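Local coordinates for D-isomer specific 2-hydroxyacid dehydrogenase family protein (PDB 3HG7), which probably works as an NAD-dependent oxidoreductase acting on D-2-hydroxyacids, at residues Asp36-Ala41 with Lys59-Lys64; Pro101-Tyr106 with Phe227-Gly232; Glu258-Pro263 with Thr277-Ala282; Val294-Arg299 with Gln304-Lys309. The protein carries 1 engineered substitution. All coordinates share one frame; numbering follows the deposited sequence.

Contact 1. Residues Asp36-Ala41 with Lys59-Lys64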
loop_
_atom_site.group_PDB
_atom_site.type_symbol
_atom_site.label_atom_id
_atom_site.label_comp_id
_atom_site.label_asym_id
_atom_site.label_seq_id
_atom_site.Cartn_x
_atom_site.Cartn_y
_atom_site.Cartn_z
ATOM N N ASP A 36 -4.566 -5.621 -24.445
ATOM C CA ASP A 36 -3.491 -4.710 -24.022
ATOM C C ASP A 36 -3.831 -3.225 -24.104
ATOM O O ASP A 36 -3.045 -2.385 -23.645
ATOM C CB ASP A 36 -2.189 -4.987 -24.804
ATOM C CG ASP A 36 -1.383 -6.172 -24.239
ATOM O OD1 ASP A 36 -1.916 -6.996 -23.462
ATOM O OD2 ASP A 36 -0.192 -6.290 -24.592
ATOM N N ASN A 37 -4.989 -2.910 -24.698
ATOM C CA ASN A 37 -5.540 -1.567 -24.643
ATOM C C ASN A 37 -7.055 -1.577 -24.466
ATOM O O ASN A 37 -7.678 -2.649 -24.449
ATOM C CB ASN A 37 -5.124 -0.758 -25.892
ATOM C CG ASN A 37 -5.707 -1.333 -27.188
ATOM O OD1 ASN A 37 -6.593 -2.209 -27.175
ATOM N ND2 ASN A 37 -5.199 -0.850 -28.330
ATOM N N GLN A 38 -7.640 -0.393 -24.291
ATOM C CA GLN A 38 -9.069 -0.313 -24.012
ATOM C C GLN A 38 -9.904 -0.672 -25.224
ATOM O O GLN A 38 -10.936 -1.335 -25.089
ATOM C CB GLN A 38 -9.509 1.051 -23.440
ATOM C CG GLN A 38 -11.049 1.049 -23.167
ATOM C CD GLN A 38 -11.624 2.369 -22.699
ATOM O OE1 GLN A 38 -11.057 3.048 -21.828
ATOM N NE2 GLN A 38 -12.776 2.747 -23.283
ATOM N N SER A 39 -9.445 -0.267 -26.407
ATOM C CA SER A 39 -10.140 -0.559 -27.643
ATOM C C SER A 39 -10.353 -2.066 -27.879
ATOM O O SER A 39 -11.467 -2.510 -28.214
ATOM C CB SER A 39 -9.412 0.091 -28.834
ATOM O OG SER A 39 -10.110 -0.200 -30.042
ATOM N N ASP A 40 -9.290 -2.854 -27.711
ATOM C CA ASP A 40 -9.401 -4.315 -27.846
ATOM C C ASP A 40 -10.286 -4.884 -26.754
ATOM O O ASP A 40 -11.045 -5.834 -26.986
ATOM C CB ASP A 40 -8.028 -5.005 -27.801
ATOM C CG ASP A 40 -7.227 -4.815 -29.070
ATOM O OD1 ASP A 40 -7.775 -4.306 -30.077
ATOM O OD2 ASP A 40 -6.030 -5.180 -29.062
ATOM N N ALA A 41 -10.229 -4.301 -25.565
ATOM C CA ALA A 41 -11.074 -4.783 -24.468
ATOM C C ALA A 41 -12.564 -4.563 -24.724
ATOM O O ALA A 41 -13.399 -5.384 -24.312
ATOM C CB ALA A 41 -10.660 -4.156 -23.173
ATOM N N LYS A 59 -12.647 -0.189 -14.949
ATOM C CA LYS A 59 -13.752 0.728 -14.626
ATOM C C LYS A 59 -14.568 1.290 -15.802
ATOM O O LYS A 59 -15.807 1.239 -15.739
ATOM C CB LYS A 59 -13.315 1.854 -13.661
ATOM C CG LYS A 59 -14.485 2.748 -13.199
ATOM C CD LYS A 59 -14.069 3.820 -12.186
ATOM C CE LYS A 59 -15.302 4.442 -11.538
ATOM N NZ LYS A 59 -14.936 5.229 -10.301
ATOM N N PRO A 60 -13.899 1.805 -16.871
ATOM C CA PRO A 60 -14.625 2.305 -18.053
ATOM C C PRO A 60 -15.288 1.214 -18.904
ATOM O O PRO A 60 -16.104 1.523 -19.771
ATOM C CB PRO A 60 -13.527 2.992 -18.885
ATOM C CG PRO A 60 -12.238 2.449 -18.366
ATOM C CD PRO A 60 -12.477 2.196 -16.925
ATOM N N LEU A 61 -14.934 -0.044 -18.669
ATOM C CA LEU A 61 -15.470 -1.154 -19.462
ATOM C C LEU A 61 -16.559 -1.910 -18.689
ATOM O O LEU A 61 -17.286 -2.723 -19.273
ATOM C CB LEU A 61 -14.322 -2.105 -19.851
ATOM C CG LEU A 61 -13.305 -1.534 -20.857
ATOM C CD1 LEU A 61 -11.961 -2.200 -20.808
ATOM C CD2 LEU A 61 -13.876 -1.694 -22.239
ATOM N N LEU A 62 -16.696 -1.633 -17.396
ATOM C CA LEU A 62 -17.509 -2.499 -16.521
ATOM C C LEU A 62 -18.983 -2.580 -16.901
ATOM O O LEU A 62 -19.582 -3.651 -16.758
ATOM C CB LEU A 62 -17.397 -2.125 -15.036
ATOM C CG LEU A 62 -16.354 -2.891 -14.237
ATOM C CD1 LEU A 62 -16.427 -2.464 -12.784
ATOM C CD2 LEU A 62 -16.554 -4.382 -14.344
ATOM N N ALA A 63 -19.571 -1.472 -17.376
ATOM C CA ALA A 63 -20.996 -1.517 -17.799
ATOM C C ALA A 63 -21.245 -2.504 -18.925
ATOM O O ALA A 63 -22.376 -2.966 -19.079
ATOM C CB ALA A 63 -21.523 -0.136 -18.193
ATOM N N LYS A 64 -20.211 -2.845 -19.701
ATOM C CA LYS A 64 -20.315 -3.850 -20.794
ATOM C C LYS A 64 -20.081 -5.309 -20.350
ATOM O O LYS A 64 -20.324 -6.252 -21.141
ATOM C CB LYS A 64 -19.310 -3.528 -21.909
ATOM C CG LYS A 64 -19.631 -2.216 -22.630
ATOM C CD LYS A 64 -18.799 -2.039 -23.870
ATOM C CE LYS A 64 -19.256 -0.805 -24.653
ATOM N NZ LYS A 64 -18.374 -0.519 -25.842
#

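Contact 2. Residues Pro101-Tyr106 with Phe227-Gly232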
loop_
_atom_site.group_PDB
_atom_site.type_symbol
_atom_site.label_atom_id
_atom_site.label_comp_id
_atom_site.label_asym_id
_atom_site.label_seq_id
_atom_site.Cartn_x
_atom_site.Cartn_y
_atom_site.Cartn_z
ATOM N N PRO A 101 6.916 -8.375 3.431
ATOM C CA PRO A 101 8.333 -8.206 3.139
ATOM C C PRO A 101 8.677 -6.984 2.289
ATOM O O PRO A 101 9.710 -6.362 2.516
ATOM C CB PRO A 101 8.681 -9.492 2.379
ATOM C CG PRO A 101 7.757 -10.502 2.890
ATOM C CD PRO A 101 6.494 -9.782 3.338
ATOM N N LEU A 102 7.839 -6.649 1.306
ATOM C CA LEU A 102 8.112 -5.529 0.440
ATOM C C LEU A 102 7.986 -4.237 1.197
ATOM O O LEU A 102 8.806 -3.318 1.004
ATOM C CB LEU A 102 7.136 -5.541 -0.757
ATOM C CG LEU A 102 7.536 -6.586 -1.788
ATOM C CD1 LEU A 102 6.320 -6.714 -2.781
ATOM C CD2 LEU A 102 8.792 -6.225 -2.556
ATOM N N MET A 103 6.995 -4.159 2.085
ATOM C CA MET A 103 6.878 -2.969 2.914
ATOM C C MET A 103 8.010 -2.828 3.934
ATOM O O MET A 103 8.461 -1.733 4.136
ATOM C CB MET A 103 5.511 -2.835 3.591
ATOM C CG MET A 103 4.527 -2.135 2.675
ATOM S SD MET A 103 4.913 -0.419 2.271
ATOM C CE MET A 103 3.295 -0.125 1.563
ATOM N N SER A 104 8.467 -3.924 4.546
ATOM C CA SER A 104 9.691 -3.861 5.409
ATOM C C SER A 104 10.919 -3.294 4.655
ATOM O O SER A 104 11.671 -2.468 5.187
ATOM C CB SER A 104 10.020 -5.239 5.949
ATOM O OG SER A 104 9.215 -5.505 7.077
ATOM N N GLU A 105 11.123 -3.760 3.425
ATOM C CA GLU A 105 12.226 -3.293 2.578
ATOM C C GLU A 105 12.143 -1.794 2.290
ATOM O O GLU A 105 13.138 -1.087 2.342
ATOM C CB GLU A 105 12.248 -4.084 1.271
ATOM C CG GLU A 105 12.555 -5.583 1.438
ATOM C CD GLU A 105 12.380 -6.344 0.127
ATOM O OE1 GLU A 105 12.082 -5.696 -0.909
ATOM O OE2 GLU A 105 12.556 -7.584 0.120
ATOM N N TYR A 106 10.942 -1.323 1.968
ATOM C CA TYR A 106 10.725 0.083 1.643
ATOM C C TYR A 106 10.947 0.939 2.876
ATOM O O TYR A 106 11.672 1.955 2.835
ATOM C CB TYR A 106 9.278 0.281 1.147
ATOM C CG TYR A 106 8.906 1.724 0.932
ATOM C CD1 TYR A 106 9.100 2.326 -0.311
ATOM C CD2 TYR A 106 8.308 2.466 1.960
ATOM C CE1 TYR A 106 8.739 3.639 -0.528
ATOM C CE2 TYR A 106 7.951 3.782 1.778
ATOM C CZ TYR A 106 8.176 4.355 0.531
ATOM O OH TYR A 106 7.834 5.639 0.311
ATOM N N PHE A 227 6.232 7.797 8.191
ATOM C CA PHE A 227 5.918 7.153 6.895
ATOM C C PHE A 227 4.419 7.057 6.718
ATOM O O PHE A 227 3.708 6.606 7.637
ATOM C CB PHE A 227 6.420 5.711 6.853
ATOM C CG PHE A 227 7.916 5.573 6.748
ATOM C CD1 PHE A 227 8.490 5.148 5.566
ATOM C CD2 PHE A 227 8.738 5.811 7.853
ATOM C CE1 PHE A 227 9.886 5.011 5.455
ATOM C CE2 PHE A 227 10.119 5.677 7.764
ATOM C CZ PHE A 227 10.693 5.258 6.562
ATOM N N ASN A 228 3.943 7.395 5.523
ATOM C CA ASN A 228 2.582 7.043 5.176
ATOM C C ASN A 228 2.547 6.194 3.937
ATOM O O ASN A 228 2.873 6.666 2.843
ATOM C CB ASN A 228 1.691 8.250 4.959
ATOM C CG ASN A 228 0.200 7.843 4.806
ATOM O OD1 ASN A 228 -0.196 6.726 5.168
ATOM N ND2 ASN A 228 -0.602 8.732 4.262
ATOM N N VAL A 229 2.158 4.941 4.129
ATOM C CA VAL A 229 2.071 3.992 3.031
ATOM C C VAL A 229 0.661 3.368 2.924
ATOM O O VAL A 229 0.459 2.430 2.151
ATOM C CB VAL A 229 3.088 2.884 3.230
ATOM C CG1 VAL A 229 4.518 3.430 3.121
ATOM C CG2 VAL A 229 2.890 2.279 4.610
ATOM N N GLY A 230 -0.292 3.869 3.716
ATOM C CA GLY A 230 -1.690 3.418 3.649
ATOM C C GLY A 230 -2.479 4.132 2.563
ATOM O O GLY A 230 -2.495 3.694 1.417
ATOM N N ARG A 231 -3.145 5.230 2.915
ATOM C CA ARG A 231 -3.821 6.063 1.908
ATOM C C ARG A 231 -3.533 7.517 2.213
ATOM O O ARG A 231 -3.361 7.880 3.375
ATOM C CB ARG A 231 -5.345 5.828 1.885
ATOM C CG ARG A 231 -5.820 4.366 1.993
ATOM C CD ARG A 231 -5.633 3.548 0.697
ATOM N NE ARG A 231 -6.186 4.198 -0.495
ATOM C CZ ARG A 231 -7.485 4.273 -0.798
ATOM N NH1 ARG A 231 -8.410 3.750 0.008
ATOM N NH2 ARG A 231 -7.867 4.886 -1.915
ATOM N N GLY A 232 -3.507 8.354 1.180
ATOM C CA GLY A 232 -3.250 9.777 1.349
ATOM C C GLY A 232 -4.071 10.400 2.464
ATOM O O GLY A 232 -3.640 11.357 3.110
#

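Contact 3. Residues Glu258-Pro263 with Thr277-Ala282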
loop_
_atom_site.group_PDB
_atom_site.type_symbol
_atom_site.label_atom_id
_atom_site.label_comp_id
_atom_site.label_asym_id
_atom_site.label_seq_id
_atom_site.Cartn_x
_atom_site.Cartn_y
_atom_site.Cartn_z
ATOM N N GLU A 258 -3.294 12.458 -1.174
ATOM C CA GLU A 258 -4.700 12.873 -1.351
ATOM C C GLU A 258 -5.091 12.878 -2.838
ATOM O O GLU A 258 -6.225 12.537 -3.191
ATOM C CB GLU A 258 -4.918 14.264 -0.724
ATOM C CG GLU A 258 -6.136 14.382 0.200
ATOM C CD GLU A 258 -5.806 15.078 1.532
ATOM O OE1 GLU A 258 -5.290 16.221 1.521
ATOM O OE2 GLU A 258 -6.067 14.467 2.593
ATOM N N GLN A 259 -4.147 13.271 -3.699
ATOM C CA GLN A 259 -4.326 13.203 -5.157
ATOM C C GLN A 259 -3.133 12.489 -5.829
ATOM O O GLN A 259 -1.982 12.882 -5.631
ATOM C CB GLN A 259 -4.497 14.617 -5.737
ATOM C CG GLN A 259 -4.463 14.720 -7.274
ATOM C CD GLN A 259 -5.821 14.488 -7.943
ATOM O OE1 GLN A 259 -6.811 15.155 -7.626
ATOM N NE2 GLN A 259 -5.861 13.550 -8.892
ATOM N N GLU A 260 -3.410 11.445 -6.608
ATOM C CA GLU A 260 -2.364 10.798 -7.431
ATOM C C GLU A 260 -2.728 10.564 -8.902
ATOM O O GLU A 260 -3.870 10.206 -9.213
ATOM C CB GLU A 260 -1.822 9.514 -6.799
ATOM C CG GLU A 260 -2.724 8.831 -5.828
ATOM C CD GLU A 260 -1.978 7.820 -4.984
ATOM O OE1 GLU A 260 -1.668 8.112 -3.803
ATOM O OE2 GLU A 260 -1.700 6.727 -5.510
ATOM N N PRO A 261 -1.754 10.761 -9.811
ATOM C CA PRO A 261 -0.397 11.201 -9.478
ATOM C C PRO A 261 -0.389 12.549 -8.751
ATOM O O PRO A 261 -1.272 13.393 -8.984
ATOM C CB PRO A 261 0.295 11.319 -10.841
ATOM C CG PRO A 261 -0.769 11.129 -11.869
ATOM C CD PRO A 261 -1.872 10.372 -11.220
ATOM N N LEU A 262 0.588 12.742 -7.873
ATOM C CA LEU A 262 0.733 14.016 -7.186
ATOM C C LEU A 262 0.938 15.089 -8.252
ATOM O O LEU A 262 1.879 14.997 -9.036
ATOM C CB LEU A 262 1.907 13.968 -6.205
ATOM C CG LEU A 262 2.096 15.172 -5.285
ATOM C CD1 LEU A 262 0.946 15.271 -4.288
ATOM C CD2 LEU A 262 3.444 15.069 -4.565
ATOM N N PRO A 263 0.029 16.092 -8.313
ATOM C CA PRO A 263 0.139 17.149 -9.332
ATOM C C PRO A 263 1.516 17.782 -9.299
ATOM O O PRO A 263 2.068 18.004 -8.210
ATOM C CB PRO A 263 -0.904 18.187 -8.896
ATOM C CG PRO A 263 -1.864 17.444 -8.038
ATOM C CD PRO A 263 -1.092 16.328 -7.383
ATOM N N THR A 277 7.653 9.064 -2.995
ATOM C CA THR A 277 7.741 7.958 -3.930
ATOM C C THR A 277 6.390 7.784 -4.634
ATOM O O THR A 277 5.349 7.987 -4.011
ATOM C CB THR A 277 8.201 6.668 -3.245
ATOM O OG1 THR A 277 7.349 6.348 -2.126
ATOM C CG2 THR A 277 9.644 6.825 -2.781
ATOM N N PRO A 278 6.403 7.367 -5.910
ATOM C CA PRO A 278 5.141 7.364 -6.693
ATOM C C PRO A 278 4.266 6.132 -6.480
ATOM O O PRO A 278 4.037 5.357 -7.414
ATOM C CB PRO A 278 5.633 7.461 -8.128
ATOM C CG PRO A 278 7.006 6.778 -8.107
ATOM C CD PRO A 278 7.592 7.096 -6.751
ATOM N N HIS A 279 3.775 5.968 -5.248
ATOM C CA HIS A 279 2.922 4.847 -4.881
ATOM C C HIS A 279 3.461 3.500 -5.382
ATOM O O HIS A 279 2.781 2.769 -6.105
ATOM C CB HIS A 279 1.486 5.100 -5.366
ATOM C CG HIS A 279 0.446 4.351 -4.595
ATOM N ND1 HIS A 279 -0.903 4.556 -4.781
ATOM C CD2 HIS A 279 0.554 3.419 -3.617
ATOM C CE1 HIS A 279 -1.585 3.764 -3.968
ATOM N NE2 HIS A 279 -0.726 3.067 -3.245
ATOM N N ASN A 280 4.689 3.176 -4.987
ATOM C CA ASN A 280 5.334 1.968 -5.460
ATOM C C ASN A 280 6.092 1.247 -4.343
ATOM O O ASN A 280 7.010 0.466 -4.605
ATOM C CB ASN A 280 6.200 2.249 -6.713
ATOM C CG ASN A 280 7.445 3.079 -6.418
ATOM O OD1 ASN A 280 7.622 3.634 -5.308
ATOM N ND2 ASN A 280 8.322 3.176 -7.413
ATOM N N SER A 281 5.672 1.488 -3.097
ATOM C CA SER A 281 6.338 0.854 -1.932
ATOM C C SER A 281 6.201 -0.675 -1.951
ATOM O O SER A 281 7.099 -1.395 -1.490
ATOM C CB SER A 281 5.827 1.455 -0.606
ATOM O OG SER A 281 4.420 1.201 -0.416
ATOM N N ALA A 282 5.087 -1.199 -2.489
ATOM C CA ALA A 282 4.919 -2.636 -2.503
ATOM C C ALA A 282 4.098 -3.053 -3.715
ATOM O O ALA A 282 2.883 -3.110 -3.643
ATOM C CB ALA A 282 4.261 -3.110 -1.195
#

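Contact 4. Residues Val294-Arg299 with Gln304-Lys309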
loop_
_atom_site.group_PDB
_atom_site.type_symbol
_atom_site.label_atom_id
_atom_site.label_comp_id
_atom_site.label_asym_id
_atom_site.label_seq_id
_atom_site.Cartn_x
_atom_site.Cartn_y
_atom_site.Cartn_z
ATOM N N VAL A 294 -5.174 -18.295 -8.984
ATOM C CA VAL A 294 -5.422 -19.730 -9.163
ATOM C C VAL A 294 -6.059 -20.388 -7.921
ATOM O O VAL A 294 -6.937 -21.235 -8.071
ATOM C CB VAL A 294 -4.128 -20.458 -9.628
ATOM C CG1 VAL A 294 -4.259 -21.978 -9.525
ATOM C CG2 VAL A 294 -3.779 -20.015 -11.038
ATOM N N ARG A 295 -5.659 -19.987 -6.713
ATOM C CA ARG A 295 -6.290 -20.543 -5.498
ATOM C C ARG A 295 -7.763 -20.110 -5.431
ATOM O O ARG A 295 -8.637 -20.912 -5.131
ATOM C CB ARG A 295 -5.518 -20.175 -4.200
ATOM C CG ARG A 295 -4.150 -20.846 -4.035
ATOM C CD ARG A 295 -3.528 -20.602 -2.628
ATOM N NE ARG A 295 -3.885 -19.289 -2.083
ATOM C CZ ARG A 295 -3.039 -18.271 -1.920
ATOM N NH1 ARG A 295 -3.484 -17.116 -1.430
ATOM N NH2 ARG A 295 -1.758 -18.402 -2.247
ATOM N N ASN A 296 -8.026 -18.839 -5.739
ATOM C CA ASN A 296 -9.394 -18.332 -5.792
ATOM C C ASN A 296 -10.205 -18.970 -6.912
ATOM O O ASN A 296 -11.399 -19.207 -6.756
ATOM C CB ASN A 296 -9.408 -16.803 -5.917
ATOM C CG ASN A 296 -9.591 -16.093 -4.564
ATOM O OD1 ASN A 296 -10.016 -16.695 -3.561
ATOM N ND2 ASN A 296 -9.311 -14.798 -4.552
ATOM N N TYR A 297 -9.556 -19.272 -8.031
ATOM C CA TYR A 297 -10.239 -19.928 -9.152
ATOM C C TYR A 297 -10.770 -21.307 -8.741
ATOM O O TYR A 297 -11.929 -21.642 -9.004
ATOM C CB TYR A 297 -9.314 -20.032 -10.372
ATOM C CG TYR A 297 -9.956 -20.738 -11.542
ATOM C CD1 TYR A 297 -10.829 -20.066 -12.385
ATOM C CD2 TYR A 297 -9.664 -22.069 -11.820
ATOM C CE1 TYR A 297 -11.418 -20.718 -13.457
ATOM C CE2 TYR A 297 -10.236 -22.728 -12.878
ATOM C CZ TYR A 297 -11.124 -22.057 -13.694
ATOM O OH TYR A 297 -11.715 -22.697 -14.764
ATOM N N ILE A 298 -9.924 -22.092 -8.081
ATOM C CA ILE A 298 -10.365 -23.395 -7.526
ATOM C C ILE A 298 -11.587 -23.286 -6.604
ATOM O O ILE A 298 -12.506 -24.100 -6.710
ATOM C CB ILE A 298 -9.231 -24.137 -6.780
ATOM C CG1 ILE A 298 -7.993 -24.327 -7.659
ATOM C CG2 ILE A 298 -9.740 -25.494 -6.214
ATOM C CD1 ILE A 298 -8.233 -24.960 -9.007
ATOM N N ARG A 299 -11.605 -22.295 -5.715
ATOM C CA ARG A 299 -12.773 -22.065 -4.846
ATOM C C ARG A 299 -13.976 -21.632 -5.686
ATOM O O ARG A 299 -15.086 -22.166 -5.558
ATOM C CB ARG A 299 -12.459 -20.995 -3.785
ATOM C CG ARG A 299 -11.409 -21.364 -2.712
ATOM C CD ARG A 299 -10.721 -20.087 -2.240
ATOM N NE ARG A 299 -9.695 -20.310 -1.217
ATOM C CZ ARG A 299 -8.612 -19.552 -1.049
ATOM N NH1 ARG A 299 -8.372 -18.503 -1.842
ATOM N NH2 ARG A 299 -7.742 -19.846 -0.087
ATOM N N GLN A 304 -17.335 -22.203 -3.668
ATOM C CA GLN A 304 -16.883 -21.873 -2.313
ATOM C C GLN A 304 -16.454 -20.410 -2.110
ATOM O O GLN A 304 -16.117 -19.710 -3.087
ATOM C CB GLN A 304 -15.786 -22.857 -1.883
ATOM C CG GLN A 304 -16.360 -24.293 -1.848
ATOM C CD GLN A 304 -15.439 -25.326 -1.240
ATOM O OE1 GLN A 304 -15.886 -26.187 -0.471
ATOM N NE2 GLN A 304 -14.154 -25.259 -1.578
ATOM N N PRO A 305 -16.477 -19.925 -0.850
ATOM C CA PRO A 305 -16.163 -18.504 -0.607
ATOM C C PRO A 305 -14.788 -18.097 -1.087
ATOM O O PRO A 305 -13.807 -18.815 -0.869
ATOM C CB PRO A 305 -16.245 -18.369 0.924
ATOM C CG PRO A 305 -17.035 -19.522 1.389
ATOM C CD PRO A 305 -16.836 -20.629 0.404
ATOM N N LEU A 306 -14.727 -16.937 -1.752
ATOM C CA LEU A 306 -13.470 -16.387 -2.230
ATOM C C LEU A 306 -12.730 -15.641 -1.143
ATOM O O LEU A 306 -13.360 -15.044 -0.256
ATOM C CB LEU A 306 -13.667 -15.462 -3.444
ATOM C CG LEU A 306 -14.634 -15.979 -4.508
ATOM C CD1 LEU A 306 -14.634 -14.975 -5.645
ATOM C CD2 LEU A 306 -14.090 -17.340 -4.945
ATOM N N ASP A 307 -11.409 -15.711 -1.215
ATOM C CA ASP A 307 -10.549 -14.949 -0.309
ATOM C C ASP A 307 -10.298 -13.581 -0.923
ATOM O O ASP A 307 -10.246 -13.437 -2.146
ATOM C CB ASP A 307 -9.220 -15.668 -0.075
ATOM C CG ASP A 307 -8.374 -15.020 1.064
ATOM O OD1 ASP A 307 -8.941 -14.636 2.118
ATOM O OD2 ASP A 307 -7.152 -14.891 0.883
ATOM N N GLY A 308 -10.171 -12.579 -0.059
ATOM C CA GLY A 308 -9.925 -11.214 -0.482
ATOM C C GLY A 308 -11.202 -10.577 -0.987
ATOM O O GLY A 308 -11.167 -9.577 -1.698
ATOM N N LYS A 309 -12.333 -11.160 -0.614
ATOM C CA LYS A 309 -13.607 -10.708 -1.120
ATOM C C LYS A 309 -13.926 -9.334 -0.558
ATOM O O LYS A 309 -13.782 -9.094 0.646
ATOM C CB LYS A 309 -14.733 -11.694 -0.756
ATOM C CG LYS A 309 -16.096 -11.079 -0.855
ATOM C CD LYS A 309 -16.617 -11.207 -2.250
ATOM C CE LYS A 309 -17.682 -12.270 -2.281
ATOM N NZ LYS A 309 -19.041 -11.700 -2.379
#

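Contact 1. Residues Asp36-Ala41 with Lys59-Lys64
The first turn of helix 38-44 meets the loop that follows helix 55-58, and the contact is made chiefly by Leu61, which pushes its two methyl groups against Gln38 and Ala41. The closest approach is Ala41 CB to Leu61 CD1 at 3.3 Å, tighter than usual for two carbons. Leu61 has CG anti to its carbonyl carbon (chi1 -69°), and this turns the branched end to the helix. There CD2 lies 4.0 Å from Gln38 CG, the two side chains sliding past each other in opposite directions. Both segments belong to connections of the flavodoxin-like parallel sheet 30-34, 6-11, 50-53, 70-73 and 91-93. Leu11 of strand 6-11 touches Ala41 as well as Leu61, so the small apolar cluster rests on the sheet. Farther out, the extended Gln38 chain runs at a slant to Pro60 and brings OE1 to 3.7 Å from Pro60 CG, while NE2 is hydrogen-bonded to Glu42. Glu42, farther along the helix than Ala41, also forms a salt bridge with Lys64 of the loop. The helix itself opens with Asn37 as N-cap: Asn37 OD1 accepts from Asp40 N at 2.8 Å, a nearly straight bond (163°).

Contact 2. Residues Pro101-Tyr106 with Phe227-Gly232
This is a buried apolar contact, lying between helix 100-115 and the end of strand 225-228 in the Rossmann-type sheet, where Met103 and Tyr106 close on Val229 and Phe227. Met103 and Val229 reach toward each other tip to tip. The thioether chain bends at chi2 (-65°) and brings CE to 3.4 Å from Val229 CB, a closeness to be read with caution, since the same methyl is modelled too near Ser281 OG; the sulfur follows behind, with SD 4.0 Å from Val229 CG1. That same valine methyl is shared with Tyr106, whose CE2 lies 3.7 Å from Val229 CG1. The tyrosine ring gets there because its CG stands anti to the backbone N (chi1 174°), so that the ring runs past Val229 and Phe227 in the opposite sense to theirs. It presents CE2 to the edge of the Phe227 ring, near the plane of that ring, at 4.1 Å from CD1. Just beyond, the chain leaves the strand through an Asx turn, in which Asn228 OD1 accepts from Gly230 N at 3.2 Å, and the amide also donates through ND2 to Arg231 O. A glycerol, probably from the crystallisation liquor, lies beside Met103. Among the neighbours, Val253 of strand 251-254 touches both aromatic rings, Ile151 of helix 150-161 touches Met103, and Val107, His110 and Leu111 of helix 100-115 pack on Phe227.

Contact 3. Residues Glu258-Pro263 with Thr277-Ala282
Glu260 and His279 make this contact between them, as a histidine-carboxylate hydrogen bond joining the loops on either side of strand 274-276 in the Rossmann-type domain. His279 ND1 donates to Glu260 OE2, which comes in at the edge of the imidazole, near its plane. The modelled separation of ND1 and OE2, 2.4 Å, is very short and its exact value is doubtful; the N-H...O angle is a moderate 139°. Carboxylate and ring planes stand almost perpendicular, 87° apart, so the oxygen meets the ring without the two groups lying flat together. On the histidine side, an inverse gamma turn centred on Pro278 leads into the residue, with His279 N bonded to Thr277 O at 2.8 Å. The ring is carried over by a first torsion that sets CG anti to the backbone N (chi1 -156°). A histidine paired with a glutamate is the active-site arrangement known in D-2-hydroxyacid dehydrogenases, and this pair at the protein surface is consistent with it. The ring's other nitrogen, NE2, has a weak hydrogen bond to a glycerol probably taken from the crystallisation liquor. As for the carboxylate, its second oxygen, Glu260 OE1, accepts from the backbone N of Phe257.

Contact 4. Residues Val294-Arg299 with Gln304-Lys309
Asn296 and Asp307 form the close-fitted part of this contact, in which the chain turns back after helix 286-301 and runs alongside it at the flavodoxin-like domain. The Asn296 amide pairs with the backbone of Asp307 much as a neighbouring peptide would: OD1 accepts from Asp307 N at 2.9 Å, and ND2 gives a hydrogen to Asp307 O at 2.9 Å. The carbonyl oxygen of Asp307 lies nearly in the amide plane, so the two bonds together fix the rotation of the group. ND2 also donates to Gln72 OE1, and Trp70 and Thr93 on the sheet side touch Asn296 and Leu306, closing in this buried part. From the helix, Arg299 NH1 adds a second donor to OD1, at 3.0 Å and well above the carbonyl plane (54°). Looser packing follows toward the exposed Gln304 and Pro305. There the extended Arg299 chain passes alongside the loop, with CD 3.6 Å from Pro305 O, and the backbone bond from Gln304 N to Arg299 O ties the turn. Asp307 and Arg299 run side by side in the same direction, yet their charged ends do not meet: NH1 is 4.7 Å from OD2, while the Asp307 carboxylate has a long, weak ion pair with Arg96. The guanidinium instead comes nearest to the aspartate at its methylene, NH1 being 3.4 Å from Asp307 CB.

How the contacts relate
The four contacts divide between the two domains. Contacts 1 and 4 belong to the flavodoxin-like half, about 24 Å apart between centres, and each is part buried, part exposed; contacts 2 and 3 adjoin at the Rossmann-type half, with centres 12 Å apart. Only the latter two touch: Tyr106 OH lies 2.6 Å from Thr277 OG1, a probable hydrogen bond, and the tyrosine ring packs on Ser281. Chemistry follows position. Contact 2, the buried one, is purely apolar across its segments; contact 3, at the surface, is a single polar pair. Contact 1 relies on carbon packing round one leucine, whereas contact 4 matches a side-chain amide to backbone.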